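Local coordinates for protein fanconi-associated nuclease 1 homolog (Pseudomonas aeruginosa, PDB 5Y7Q) that is a bacterial homolog of the Fanconi-associated nuclease, with HTH, SAP and VRR-NUC domains, and is bound here to DNA, at residues 93-99 / 182-187; 82-87 / 100-105; 133-138 / 153-157. All blocks are in the same frame, centred on the assembly; numbering follows the deposited sequence.

Contact 1 of 3, residues 93-99 / 182-187; sequences TLFREGK and EPVYEL. With nucleotides of chain D.
Phe-95 and Tyr-185 form a hydrogen-bonded pair in a small three-stranded antiparallel sheet, in which strand 184-187 runs between strands 94-96 and 121-123. The case illustrates how a small sheet can be packed between helices, with helix 129-135 on one face and helices 78-89 and 108-118 on the other. Phe-95 N donates to Tyr-185 O at 2.9 Å and Tyr-185 N returns a bond to Phe-95 O, while Leu-187 N to Thr-93 O and Glu-97 N to Pro-183 O extend the ladder at its two ends. Leu-94, Arg-96, Val-184 and Glu-186 occupy the first of these faces, Phe-95 and Tyr-185 the second. Glu-97, extended beyond CG, turns its carboxylate to within 16° of the Tyr-185 ring plane, and its OE2 accepts a hydrogen bond from the phenol OH, at the ring edge; Arg-109 takes up OE1. Beyond the ladder, Arg-96 bends at chi3 (54°) to bring its guanidinium to Glu-182 in a salt bridge, NH2 to OE1 at 3.0 Å. The two planes stand 83° apart: OE1 lies in the guanidinium plane but is met from above the carboxylate. Glu-182 OE2 accepts a hydrogen bond from Gly-98 N at 2.8 Å and a weak one from Arg-96 NE.

Contact 2 of 3, residues 82-87 / 100-105; sequences ALLVRM and LAYAEI. With nucleotides of chain B.
Ala-82 opens the helical side of the contact with its methyl group against the tip of Ile-105, CB to CD1 3.6 Å. One residue on, Leu-83 shares that CD1 through its CB and brings its own CD1 to Leu-100 CD2, 4.2 Å away. Arg-86 then carries the polar part. Bent at chi2 (-59°), it lays CG over the face of the Tyr-102 ring, 3.9 Å from the centroid, and continues across it until NE stands 3.4 Å from CE2, with guanidinium and ring planes only 15° apart. This is the DNA-facing side of the HTH domain, where helix 78-89 meets the loop leading to helix 108-118. Glu-104 OE2, which also bonds Tyr-43 OH, takes Arg-86 NH2 in a salt bridge at 3.0 Å and probably steadies the guanidinium's rotation. The same group grips OP2 of DG10 of chain B through NH1 (3.0 Å) and NH2, while Tyr-102 OH bonds OP1 of DT9 of chain B at 2.9 Å. Last, Met-87 rests its CG on Leu-100 CD2.

Contact 3 of 3, residues 133-138 / 153-157; sequences FGLLKK and NLRKD. With nucleotides of chain D.
Lys-156 and Lys-138 run past each other in opposite directions, two nearly straight chains each sending its ammonium group toward the backbone of the other's segment. Both have CG anti to the backbone N (chi1 -173° for Lys-156, -175° for Lys-138) and stay extended to the tip, which gives each the full reach of a lysine. Lys-156 slides along Phe-133 on the way, CG lying 3.8 Å from ring atom CD2, while the ring itself also packs on Leu-141 and Leu-160. At its end NZ is held by three oxygens: Phe-133 O and Leu-136 O, both at 2.9 Å and both approached nearly head-on, and OP1 of DA20 of chain D at 3.1 Å. The carbonyls belong to the last turn of helix 129-135 and its exit, where the partial negative charge of a helix end would favour an ammonium group. Both segments lie in the SAP domain, a compact helical unit, and here its lysines are turned to a DNA backbone. Lys-138 NZ donates a hydrogen bond to Leu-154 O at 3.1 Å, from well above the carbonyl plane (54° out of it), and adds a weak bond to OP2 of DA21 of chain D. Backbone amides join in, though weakly: Lys-138 N points to the phosphate of DA20 and Lys-156 N to that of DA21, each near the start of its helix. Lys-137 follows another course, bending at chi4 to place NZ 3.1 Å from O5' of DC19 of chain D.

Contact 1 lies between the other two in space, touching both, its centre about 12 Å from that of contact 2 and about 17 Å from that of contact 3; along the chain, contact 3 is nested inside the loop that contact 1 closes. Toward contact 2, Phe-95 CZ packs against Met-87 O at 3.5 Å and Leu-187 lies on Leu-84. Toward contact 3, Arg-96 NH1 probably hydrogen-bonds Leu-135 O at 3.1 Å, joining the HTH and SAP domains. Contacts 2 and 3 do not meet, their nearest atoms being about 9 Å apart, and they engage different DNA strands: chain B phosphates at contact 2, chain D phosphates at contact 3, with Lys-99 of contact 1 packing near DC19 of chain D as well.

Contact 1 of 3, residues 93-99 / 182-187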
loop_
_atom_site.group_PDB
_atom_site.type_symbol
_atom_site.label_atom_id
_atom_site.label_comp_id
_atom_site.label_asym_id
_atom_site.label_seq_id
_atom_site.Cartn_x
_atom_site.Cartn_y
_atom_site.Cartn_z
ATOM N N THR A 93 7.377 -13.466 -18.876
ATOM C CA THR A 93 7.222 -14.879 -19.158
ATOM C C THR A 93 8.229 -15.440 -20.177
ATOM O O THR A 93 8.285 -16.656 -20.353
ATOM C CB THR A 93 5.773 -15.114 -19.594
ATOM O OG1 THR A 93 5.374 -16.441 -19.245
ATOM C CG2 THR A 93 5.594 -14.882 -21.076
ATOM N N LEU A 94 9.075 -14.609 -20.787
ATOM C CA LEU A 94 9.940 -15.001 -21.903
ATOM C C LEU A 94 11.411 -14.939 -21.506
ATOM O O LEU A 94 11.862 -13.933 -20.944
ATOM C CB LEU A 94 9.714 -14.086 -23.098
ATOM C CG LEU A 94 8.304 -14.038 -23.678
ATOM C CD1 LEU A 94 8.121 -12.754 -24.515
ATOM C CD2 LEU A 94 8.008 -15.305 -24.508
ATOM N N PHE A 95 12.161 -15.999 -21.803
ATOM C CA PHE A 95 13.560 -16.085 -21.403
ATOM C C PHE A 95 14.403 -16.669 -22.526
ATOM O O PHE A 95 13.932 -17.485 -23.322
ATOM C CB PHE A 95 13.724 -16.936 -20.138
ATOM C CG PHE A 95 12.906 -16.436 -18.987
ATOM C CD1 PHE A 95 11.675 -16.990 -18.707
ATOM C CD2 PHE A 95 13.339 -15.359 -18.227
ATOM C CE1 PHE A 95 10.907 -16.511 -17.680
ATOM C CE2 PHE A 95 12.574 -14.882 -17.197
ATOM C CZ PHE A 95 11.354 -15.462 -16.921
ATOM N N ARG A 96 15.648 -16.213 -22.602
ATOM C CA ARG A 96 16.636 -16.759 -23.519
ATOM C C ARG A 96 17.493 -17.751 -22.761
ATOM O O ARG A 96 17.915 -17.469 -21.639
ATOM C CB ARG A 96 17.539 -15.664 -24.083
ATOM C CG ARG A 96 16.871 -14.549 -24.855
ATOM C CD ARG A 96 17.870 -13.408 -25.079
ATOM N NE ARG A 96 19.133 -13.829 -25.706
ATOM C CZ ARG A 96 19.650 -13.309 -26.824
ATOM N NH1 ARG A 96 19.027 -12.330 -27.479
ATOM N NH2 ARG A 96 20.808 -13.765 -27.291
ATOM N N GLU A 97 17.776 -18.896 -23.378
ATOM C CA GLU A 97 18.513 -19.952 -22.681
ATOM C C GLU A 97 19.754 -19.419 -21.957
ATOM O O GLU A 97 20.046 -19.828 -20.822
ATOM C CB GLU A 97 18.903 -21.051 -23.676
ATOM C CG GLU A 97 19.555 -22.246 -23.028
ATOM C CD GLU A 97 19.728 -23.393 -23.995
ATOM O OE1 GLU A 97 20.878 -23.651 -24.418
ATOM O OE2 GLU A 97 18.708 -24.031 -24.340
ATOM N N GLY A 98 20.479 -18.486 -22.583
ATOM C CA GLY A 98 21.732 -18.027 -22.015
ATOM C C GLY A 98 21.550 -17.206 -20.758
ATOM O O GLY A 98 22.423 -17.198 -19.884
ATOM N N LYS A 99 20.427 -16.505 -20.645
ATOM C CA LYS A 99 20.129 -15.790 -19.421
ATOM C C LYS A 99 19.605 -16.713 -18.319
ATOM O O LYS A 99 19.470 -16.271 -17.171
ATOM C CB LYS A 99 19.156 -14.653 -19.740
ATOM C CG LYS A 99 19.838 -13.499 -20.489
ATOM C CD LYS A 99 19.046 -12.197 -20.392
ATOM C CE LYS A 99 19.933 -10.973 -20.648
ATOM N NZ LYS A 99 19.231 -9.671 -20.371
ATOM N N GLU A 182 20.361 -18.739 -30.230
ATOM C CA GLU A 182 19.978 -18.979 -28.837
ATOM C C GLU A 182 18.476 -19.227 -28.698
ATOM O O GLU A 182 17.681 -18.308 -28.961
ATOM C CB GLU A 182 20.408 -17.793 -27.973
ATOM C CG GLU A 182 20.478 -18.061 -26.486
ATOM C CD GLU A 182 21.131 -16.905 -25.749
ATOM O OE1 GLU A 182 22.060 -16.301 -26.331
ATOM O OE2 GLU A 182 20.717 -16.578 -24.605
ATOM N N PRO A 183 18.034 -20.410 -28.263
ATOM C CA PRO A 183 16.593 -20.661 -28.128
ATOM C C PRO A 183 15.948 -19.780 -27.069
ATOM O O PRO A 183 16.598 -19.130 -26.249
ATOM C CB PRO A 183 16.513 -22.139 -27.737
ATOM C CG PRO A 183 17.852 -22.468 -27.219
ATOM C CD PRO A 183 18.825 -21.609 -27.954
ATOM N N VAL A 184 14.621 -19.755 -27.112
ATOM C CA VAL A 184 13.820 -18.873 -26.281
ATOM C C VAL A 184 12.655 -19.668 -25.703
ATOM O O VAL A 184 11.881 -20.266 -26.453
ATOM C CB VAL A 184 13.312 -17.666 -27.094
ATOM C CG1 VAL A 184 12.120 -17.066 -26.428
ATOM C CG2 VAL A 184 14.412 -16.628 -27.224
ATOM N N TYR A 185 12.515 -19.661 -24.380
ATOM C CA TYR A 185 11.464 -20.383 -23.676
ATOM C C TYR A 185 10.398 -19.423 -23.161
ATOM O O TYR A 185 10.693 -18.281 -22.785
ATOM C CB TYR A 185 12.052 -21.177 -22.511
ATOM C CG TYR A 185 13.191 -22.090 -22.933
ATOM C CD1 TYR A 185 12.939 -23.307 -23.541
ATOM C CD2 TYR A 185 14.505 -21.720 -22.742
ATOM C CE1 TYR A 185 13.963 -24.134 -23.940
ATOM C CE2 TYR A 185 15.536 -22.547 -23.121
ATOM C CZ TYR A 185 15.264 -23.752 -23.724
ATOM O OH TYR A 185 16.296 -24.576 -24.124
ATOM N N GLU A 186 9.148 -19.890 -23.172
ATOM C CA GLU A 186 8.019 -19.148 -22.620
ATOM C C GLU A 186 7.333 -19.985 -21.546
ATOM O O GLU A 186 6.887 -21.109 -21.820
ATOM C CB GLU A 186 7.007 -18.756 -23.700
ATOM C CG GLU A 186 5.794 -18.006 -23.134
ATOM C CD GLU A 186 4.735 -17.680 -24.183
ATOM O OE1 GLU A 186 4.098 -18.619 -24.736
ATOM O OE2 GLU A 186 4.537 -16.471 -24.454
ATOM N N LEU A 187 7.204 -19.413 -20.343
ATOM C CA LEU A 187 6.466 -20.038 -19.249
ATOM C C LEU A 187 4.958 -19.929 -19.473
ATOM O O LEU A 187 4.460 -18.862 -19.823
ATOM C CB LEU A 187 6.875 -19.353 -17.959
ATOM C CG LEU A 187 6.482 -19.735 -16.559
ATOM C CD1 LEU A 187 6.825 -21.188 -16.262
ATOM C CD2 LEU A 187 7.338 -18.770 -15.745
ATOM P P DC D 19 23.230 -8.321 -21.882
ATOM O OP1 DC D 19 22.358 -9.222 -22.671
ATOM O OP2 DC D 19 24.690 -8.238 -22.131
ATOM O "O5'" DC D 19 22.626 -6.860 -22.055
ATOM C "C5'" DC D 19 21.318 -6.612 -21.599
ATOM C "C4'" DC D 19 20.874 -5.222 -21.981
ATOM O "O4'" DC D 19 21.415 -4.246 -21.055
ATOM C "C3'" DC D 19 21.297 -4.767 -23.366
ATOM O "O3'" DC D 19 20.253 -3.994 -23.906
ATOM C "C2'" DC D 19 22.535 -3.920 -23.079
ATOM C "C1'" DC D 19 22.158 -3.274 -21.759
ATOM N N1 DC D 19 23.308 -2.923 -20.919
ATOM C C2 DC D 19 23.192 -1.865 -20.027
ATOM O O2 DC D 19 22.134 -1.236 -19.997
ATOM N N3 DC D 19 24.239 -1.559 -19.230
ATOM C C4 DC D 19 25.362 -2.278 -19.307
ATOM N N4 DC D 19 26.380 -1.941 -18.509
ATOM C C5 DC D 19 25.492 -3.375 -20.211
ATOM C C6 DC D 19 24.447 -3.662 -20.986
#

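Contact 2 of 3, residues 82-87 / 100-105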
loop_
_atom_site.group_PDB
_atom_site.type_symbol
_atom_site.label_atom_id
_atom_site.label_comp_id
_atom_site.label_asym_id
_atom_site.label_seq_id
_atom_site.Cartn_x
_atom_site.Cartn_y
_atom_site.Cartn_z
ATOM N N ALA A 82 13.898 -26.759 -9.984
ATOM C CA ALA A 82 14.679 -25.549 -9.724
ATOM C C ALA A 82 14.569 -24.570 -10.875
ATOM O O ALA A 82 14.364 -23.368 -10.667
ATOM C CB ALA A 82 16.142 -25.905 -9.487
ATOM N N LEU A 83 14.701 -25.073 -12.104
ATOM C CA LEU A 83 14.589 -24.206 -13.266
ATOM C C LEU A 83 13.237 -23.532 -13.293
ATOM O O LEU A 83 13.143 -22.317 -13.528
ATOM C CB LEU A 83 14.807 -24.993 -14.543
ATOM C CG LEU A 83 14.718 -24.057 -15.737
ATOM C CD1 LEU A 83 15.793 -22.981 -15.581
ATOM C CD2 LEU A 83 14.875 -24.847 -17.047
ATOM N N LEU A 84 12.182 -24.298 -13.013
ATOM C CA LEU A 84 10.852 -23.712 -12.988
ATOM C C LEU A 84 10.804 -22.537 -12.033
ATOM O O LEU A 84 10.419 -21.416 -12.406
ATOM C CB LEU A 84 9.814 -24.743 -12.575
ATOM C CG LEU A 84 8.418 -24.219 -12.888
ATOM C CD1 LEU A 84 8.407 -23.745 -14.334
ATOM C CD2 LEU A 84 7.388 -25.309 -12.685
ATOM N N VAL A 85 11.212 -22.774 -10.790
ATOM C CA VAL A 85 11.051 -21.731 -9.791
ATOM C C VAL A 85 11.842 -20.498 -10.196
ATOM O O VAL A 85 11.358 -19.353 -10.067
ATOM C CB VAL A 85 11.448 -22.278 -8.417
ATOM C CG1 VAL A 85 11.454 -21.191 -7.412
ATOM C CG2 VAL A 85 10.445 -23.351 -8.014
ATOM N N ARG A 86 13.032 -20.708 -10.777
ATOM C CA ARG A 86 13.785 -19.575 -11.302
ATOM C C ARG A 86 12.970 -18.779 -12.320
ATOM O O ARG A 86 12.922 -17.551 -12.247
ATOM C CB ARG A 86 15.090 -20.045 -11.915
ATOM C CG ARG A 86 16.039 -20.588 -10.919
ATOM C CD ARG A 86 16.387 -19.591 -9.871
ATOM N NE ARG A 86 17.645 -19.994 -9.270
ATOM C CZ ARG A 86 18.381 -19.250 -8.446
ATOM N NH1 ARG A 86 17.976 -18.038 -8.116
ATOM N NH2 ARG A 86 19.539 -19.726 -7.979
ATOM N N MET A 87 12.318 -19.449 -13.277
ATOM C CA MET A 87 11.553 -18.671 -14.255
ATOM C C MET A 87 10.386 -17.931 -13.596
ATOM O O MET A 87 10.100 -16.773 -13.940
ATOM C CB MET A 87 11.053 -19.579 -15.382
ATOM C CG MET A 87 12.183 -20.345 -16.103
ATOM S SD MET A 87 11.654 -21.662 -17.180
ATOM C CE MET A 87 10.743 -20.716 -18.356
ATOM N N LEU A 100 19.350 -17.981 -18.641
ATOM C CA LEU A 100 18.898 -19.006 -17.710
ATOM C C LEU A 100 20.023 -19.900 -17.173
ATOM O O LEU A 100 19.739 -20.994 -16.678
ATOM C CB LEU A 100 17.808 -19.843 -18.349
ATOM C CG LEU A 100 16.456 -19.170 -18.234
ATOM C CD1 LEU A 100 15.401 -20.019 -18.876
ATOM C CD2 LEU A 100 16.127 -18.950 -16.783
ATOM N N ALA A 101 21.285 -19.527 -17.359
ATOM C CA ALA A 101 22.389 -20.252 -16.728
ATOM C C ALA A 101 22.372 -20.157 -15.191
ATOM O O ALA A 101 22.255 -19.067 -14.623
ATOM C CB ALA A 101 23.713 -19.712 -17.267
ATOM N N TYR A 102 22.495 -21.311 -14.525
ATOM C CA TYR A 102 22.640 -21.436 -13.074
ATOM C C TYR A 102 23.500 -22.658 -12.764
ATOM O O TYR A 102 23.408 -23.677 -13.448
ATOM C CB TYR A 102 21.305 -21.617 -12.334
ATOM C CG TYR A 102 20.330 -20.496 -12.465
ATOM C CD1 TYR A 102 19.373 -20.510 -13.468
ATOM C CD2 TYR A 102 20.346 -19.424 -11.575
ATOM C CE1 TYR A 102 18.468 -19.490 -13.609
ATOM C CE2 TYR A 102 19.434 -18.387 -11.696
ATOM C CZ TYR A 102 18.494 -18.428 -12.721
ATOM O OH TYR A 102 17.578 -17.409 -12.880
ATOM N N ALA A 103 24.310 -22.568 -11.710
ATOM C CA ALA A 103 25.279 -23.631 -11.453
ATOM C C ALA A 103 24.674 -24.828 -10.717
ATOM O O ALA A 103 25.081 -25.968 -10.958
ATOM C CB ALA A 103 26.470 -23.075 -10.685
ATOM N N GLU A 104 23.727 -24.604 -9.801
ATOM C CA GLU A 104 23.051 -25.729 -9.155
ATOM C C GLU A 104 22.312 -26.584 -10.166
ATOM O O GLU A 104 22.143 -27.791 -9.956
ATOM C CB GLU A 104 22.037 -25.245 -8.111
ATOM C CG GLU A 104 22.251 -23.846 -7.541
ATOM C CD GLU A 104 21.702 -22.733 -8.414
ATOM O OE1 GLU A 104 22.534 -22.019 -9.007
ATOM O OE2 GLU A 104 20.462 -22.561 -8.487
ATOM N N ILE A 105 21.796 -25.959 -11.223
ATOM C CA ILE A 105 21.000 -26.673 -12.209
ATOM C C ILE A 105 21.891 -27.359 -13.251
ATOM O O ILE A 105 21.594 -28.471 -13.711
ATOM C CB ILE A 105 19.996 -25.687 -12.830
ATOM C CG1 ILE A 105 19.385 -24.836 -11.704
ATOM C CG2 ILE A 105 18.910 -26.418 -13.543
ATOM C CD1 ILE A 105 18.042 -24.179 -12.019
ATOM P P DT B 9 18.578 -14.549 -10.871
ATOM O OP1 DT B 9 19.365 -15.411 -11.778
ATOM O OP2 DT B 9 17.161 -14.796 -10.508
ATOM O "O5'" DT B 9 19.359 -14.446 -9.502
ATOM C "C5'" DT B 9 20.684 -13.950 -9.509
ATOM C "C4'" DT B 9 21.222 -13.841 -8.103
ATOM O "O4'" DT B 9 20.967 -12.510 -7.594
ATOM C "C3'" DT B 9 20.594 -14.822 -7.105
ATOM O "O3'" DT B 9 21.601 -15.428 -6.350
ATOM C "C2'" DT B 9 19.709 -13.937 -6.233
ATOM C "C1'" DT B 9 20.426 -12.594 -6.295
ATOM N N1 DT B 9 19.509 -11.421 -6.096
ATOM C C2 DT B 9 19.939 -10.326 -5.366
ATOM O O2 DT B 9 21.050 -10.243 -4.856
ATOM N N3 DT B 9 19.009 -9.323 -5.251
ATOM C C4 DT B 9 17.722 -9.306 -5.772
ATOM O O4 DT B 9 16.954 -8.358 -5.610
ATOM C C5 DT B 9 17.341 -10.484 -6.507
ATOM C C7 DT B 9 15.981 -10.576 -7.111
ATOM C C6 DT B 9 18.240 -11.466 -6.640
ATOM P P DG B 10 21.358 -16.853 -5.672
ATOM O OP1 DG B 10 22.544 -17.678 -5.986
ATOM O OP2 DG B 10 19.986 -17.271 -6.001
ATOM O "O5'" DG B 10 21.489 -16.549 -4.119
ATOM C "C5'" DG B 10 22.707 -16.013 -3.629
ATOM C "C4'" DG B 10 22.479 -15.325 -2.321
ATOM O "O4'" DG B 10 21.710 -14.130 -2.558
ATOM C "C3'" DG B 10 21.692 -16.162 -1.319
ATOM O "O3'" DG B 10 22.455 -16.370 -0.154
ATOM C "C2'" DG B 10 20.436 -15.347 -1.018
ATOM C "C1'" DG B 10 20.783 -13.959 -1.523
ATOM N N9 DG B 10 19.623 -13.279 -2.052
ATOM C C8 DG B 10 18.649 -13.813 -2.864
ATOM N N7 DG B 10 17.712 -12.967 -3.178
ATOM C C5 DG B 10 18.084 -11.798 -2.521
ATOM C C6 DG B 10 17.453 -10.529 -2.480
ATOM O O6 DG B 10 16.395 -10.175 -3.037
ATOM N N1 DG B 10 18.172 -9.626 -1.683
ATOM C C2 DG B 10 19.348 -9.923 -1.011
ATOM N N2 DG B 10 19.904 -8.936 -0.298
ATOM N N3 DG B 10 19.944 -11.099 -1.048
ATOM C C4 DG B 10 19.258 -11.986 -1.816
#

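Contact 3 of 3, residues 133-138 / 153-157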
loop_
_atom_site.group_PDB
_atom_site.type_symbol
_atom_site.label_atom_id
_atom_site.label_comp_id
_atom_site.label_asym_id
_atom_site.label_seq_id
_atom_site.Cartn_x
_atom_site.Cartn_y
_atom_site.Cartn_z
ATOM N N PHE A 133 11.358 -7.681 -29.275
ATOM C CA PHE A 133 12.210 -6.584 -28.838
ATOM C C PHE A 133 12.644 -6.751 -27.397
ATOM O O PHE A 133 13.725 -6.284 -27.021
ATOM C CB PHE A 133 11.492 -5.253 -29.025
ATOM C CG PHE A 133 11.896 -4.551 -30.269
ATOM C CD1 PHE A 133 11.657 -5.128 -31.504
ATOM C CD2 PHE A 133 12.552 -3.333 -30.212
ATOM C CE1 PHE A 133 12.047 -4.488 -32.658
ATOM C CE2 PHE A 133 12.950 -2.695 -31.362
ATOM C CZ PHE A 133 12.698 -3.271 -32.586
ATOM N N GLY A 134 11.818 -7.407 -26.580
ATOM C CA GLY A 134 12.228 -7.696 -25.216
ATOM C C GLY A 134 13.348 -8.714 -25.155
ATOM O O GLY A 134 14.321 -8.545 -24.411
ATOM N N LEU A 135 13.246 -9.771 -25.959
ATOM C CA LEU A 135 14.276 -10.802 -25.933
ATOM C C LEU A 135 15.607 -10.337 -26.537
ATOM O O LEU A 135 16.668 -10.778 -26.094
ATOM C CB LEU A 135 13.762 -12.048 -26.659
ATOM C CG LEU A 135 12.614 -12.731 -25.922
ATOM C CD1 LEU A 135 11.630 -13.354 -26.894
ATOM C CD2 LEU A 135 13.164 -13.763 -24.957
ATOM N N LEU A 136 15.594 -9.426 -27.496
ATOM C CA LEU A 136 16.762 -9.208 -28.345
ATOM C C LEU A 136 17.551 -7.960 -27.962
ATOM O O LEU A 136 17.013 -7.003 -27.388
ATOM C CB LEU A 136 16.348 -9.101 -29.808
ATOM C CG LEU A 136 16.446 -10.419 -30.553
ATOM C CD1 LEU A 136 16.072 -10.222 -31.992
ATOM C CD2 LEU A 136 17.868 -10.819 -30.446
ATOM N N LYS A 137 18.856 -8.003 -28.248
ATOM C CA LYS A 137 19.713 -6.830 -28.114
ATOM C C LYS A 137 19.492 -5.853 -29.270
ATOM O O LYS A 137 19.058 -6.237 -30.364
ATOM C CB LYS A 137 21.183 -7.240 -28.067
ATOM C CG LYS A 137 21.662 -7.796 -26.742
ATOM C CD LYS A 137 23.086 -8.338 -26.886
ATOM C CE LYS A 137 23.752 -8.573 -25.535
ATOM N NZ LYS A 137 24.063 -7.296 -24.820
ATOM N N LYS A 138 19.810 -4.573 -29.021
ATOM C CA LYS A 138 19.569 -3.540 -30.026
ATOM C C LYS A 138 20.508 -3.680 -31.216
ATOM O O LYS A 138 20.153 -3.287 -32.328
ATOM C CB LYS A 138 19.700 -2.141 -29.416
ATOM C CG LYS A 138 19.347 -1.016 -30.398
ATOM C CD LYS A 138 19.642 0.380 -29.849
ATOM C CE LYS A 138 19.527 1.450 -30.941
ATOM N NZ LYS A 138 19.720 2.838 -30.414
ATOM N N ASN A 153 20.107 7.144 -36.670
ATOM C CA ASN A 153 20.460 6.537 -35.405
ATOM C C ASN A 153 19.419 6.998 -34.398
ATOM O O ASN A 153 19.282 8.200 -34.155
ATOM C CB ASN A 153 21.861 6.958 -34.981
ATOM C CG ASN A 153 22.120 6.723 -33.507
ATOM O OD1 ASN A 153 21.611 5.769 -32.913
ATOM N ND2 ASN A 153 22.913 7.606 -32.901
ATOM N N LEU A 154 18.665 6.060 -33.832
ATOM C CA LEU A 154 17.602 6.446 -32.916
ATOM C C LEU A 154 17.297 5.274 -32.007
ATOM O O LEU A 154 17.670 4.132 -32.292
ATOM C CB LEU A 154 16.352 6.923 -33.659
ATOM C CG LEU A 154 15.832 6.185 -34.892
ATOM C CD1 LEU A 154 15.059 4.957 -34.511
ATOM C CD2 LEU A 154 14.958 7.122 -35.706
ATOM N N ARG A 155 16.577 5.571 -30.925
ATOM C CA ARG A 155 16.529 4.678 -29.777
ATOM C C ARG A 155 15.792 3.388 -30.119
ATOM O O ARG A 155 15.407 3.132 -31.269
ATOM C CB ARG A 155 15.852 5.353 -28.590
ATOM C CG ARG A 155 16.757 6.220 -27.748
ATOM C CD ARG A 155 16.105 6.503 -26.402
ATOM N NE ARG A 155 15.600 7.866 -26.299
ATOM C CZ ARG A 155 16.309 8.883 -25.819
ATOM N NH1 ARG A 155 17.556 8.685 -25.400
ATOM N NH2 ARG A 155 15.778 10.099 -25.758
ATOM N N LYS A 156 15.643 2.540 -29.091
ATOM C CA LYS A 156 15.054 1.218 -29.268
ATOM C C LYS A 156 13.526 1.260 -29.264
ATOM O O LYS A 156 12.883 0.574 -30.072
ATOM C CB LYS A 156 15.582 0.269 -28.191
ATOM C CG LYS A 156 15.170 -1.196 -28.379
ATOM C CD LYS A 156 15.831 -2.124 -27.363
ATOM C CE LYS A 156 15.233 -3.533 -27.430
ATOM N NZ LYS A 156 15.907 -4.499 -26.509
ATOM N N ASP A 157 12.931 2.047 -28.361
ATOM C CA ASP A 157 11.473 2.152 -28.309
ATOM C C ASP A 157 10.935 2.860 -29.546
ATOM O O ASP A 157 9.882 2.486 -30.074
ATOM C CB ASP A 157 11.042 2.879 -27.030
ATOM C CG ASP A 157 11.890 4.129 -26.739
ATOM O OD1 ASP A 157 12.887 4.014 -25.984
ATOM O OD2 ASP A 157 11.564 5.223 -27.263
ATOM P P DA D 21 17.994 2.847 -25.902
ATOM O OP1 DA D 21 16.519 2.953 -25.776
ATOM O OP2 DA D 21 18.627 2.546 -27.211
ATOM O "O5'" DA D 21 18.570 4.241 -25.412
ATOM C "C5'" DA D 21 19.851 4.605 -25.795
ATOM C "C4'" DA D 21 20.405 5.654 -24.873
ATOM O "O4'" DA D 21 21.333 5.026 -23.957
ATOM C "C3'" DA D 21 21.165 6.733 -25.609
ATOM O "O3'" DA D 21 20.778 8.007 -25.188
ATOM C "C2'" DA D 21 22.629 6.459 -25.310
ATOM C "C1'" DA D 21 22.614 5.598 -24.064
ATOM N N9 DA D 21 23.608 4.526 -24.146
ATOM C C8 DA D 21 23.595 3.463 -25.002
ATOM N N7 DA D 21 24.638 2.672 -24.889
ATOM C C5 DA D 21 25.402 3.270 -23.908
ATOM C C6 DA D 21 26.635 2.922 -23.325
ATOM N N6 DA D 21 27.335 1.830 -23.668
ATOM N N1 DA D 21 27.117 3.735 -22.363
ATOM C C2 DA D 21 26.412 4.818 -22.013
ATOM N N3 DA D 21 25.245 5.245 -22.486
ATOM C C4 DA D 21 24.788 4.420 -23.439
ATOM P P DA D 20 20.150 -3.701 -25.475
ATOM O OP1 DA D 20 18.935 -4.378 -25.979
ATOM O OP2 DA D 20 21.484 -3.873 -26.092
ATOM O "O5'" DA D 20 19.850 -2.164 -25.479
ATOM C "C5'" DA D 20 20.436 -1.422 -24.488
ATOM C "C4'" DA D 20 19.596 -0.248 -24.108
ATOM O "O4'" DA D 20 20.234 0.372 -22.984
ATOM C "C3'" DA D 20 19.571 0.846 -25.151
ATOM O "O3'" DA D 20 18.566 1.806 -24.812
ATOM C "C2'" DA D 20 20.980 1.409 -24.989
ATOM C "C1'" DA D 20 21.199 1.290 -23.471
ATOM N N9 DA D 20 22.535 0.824 -23.082
ATOM C C8 DA D 20 23.254 -0.200 -23.626
ATOM N N7 DA D 20 24.420 -0.387 -23.054
ATOM C C5 DA D 20 24.473 0.588 -22.070
ATOM C C6 DA D 20 25.455 0.932 -21.107
ATOM N N6 DA D 20 26.633 0.293 -20.979
ATOM N N1 DA D 20 25.175 1.970 -20.278
ATOM C C2 DA D 20 24.004 2.596 -20.410
ATOM N N3 DA D 20 23.017 2.363 -21.268
ATOM C C4 DA D 20 23.315 1.339 -22.076
ATOM P P DC D 19 23.230 -8.321 -21.882
ATOM O OP1 DC D 19 22.358 -9.222 -22.671
ATOM O OP2 DC D 19 24.690 -8.238 -22.131
ATOM O "O5'" DC D 19 22.626 -6.860 -22.055
ATOM C "C5'" DC D 19 21.318 -6.612 -21.599
ATOM C "C4'" DC D 19 20.874 -5.222 -21.981
ATOM O "O4'" DC D 19 21.415 -4.246 -21.055
ATOM C "C3'" DC D 19 21.297 -4.767 -23.366
ATOM O "O3'" DC D 19 20.253 -3.994 -23.906
ATOM C "C2'" DC D 19 22.535 -3.920 -23.079
ATOM C "C1'" DC D 19 22.158 -3.274 -21.759
ATOM N N1 DC D 19 23.308 -2.923 -20.919
ATOM C C2 DC D 19 23.192 -1.865 -20.027
ATOM O O2 DC D 19 22.134 -1.236 -19.997
ATOM N N3 DC D 19 24.239 -1.559 -19.230
ATOM C C4 DC D 19 25.362 -2.278 -19.307
ATOM N N4 DC D 19 26.380 -1.941 -18.509
ATOM C C5 DC D 19 25.492 -3.375 -20.211
ATOM C C6 DC D 19 24.447 -3.662 -20.986
#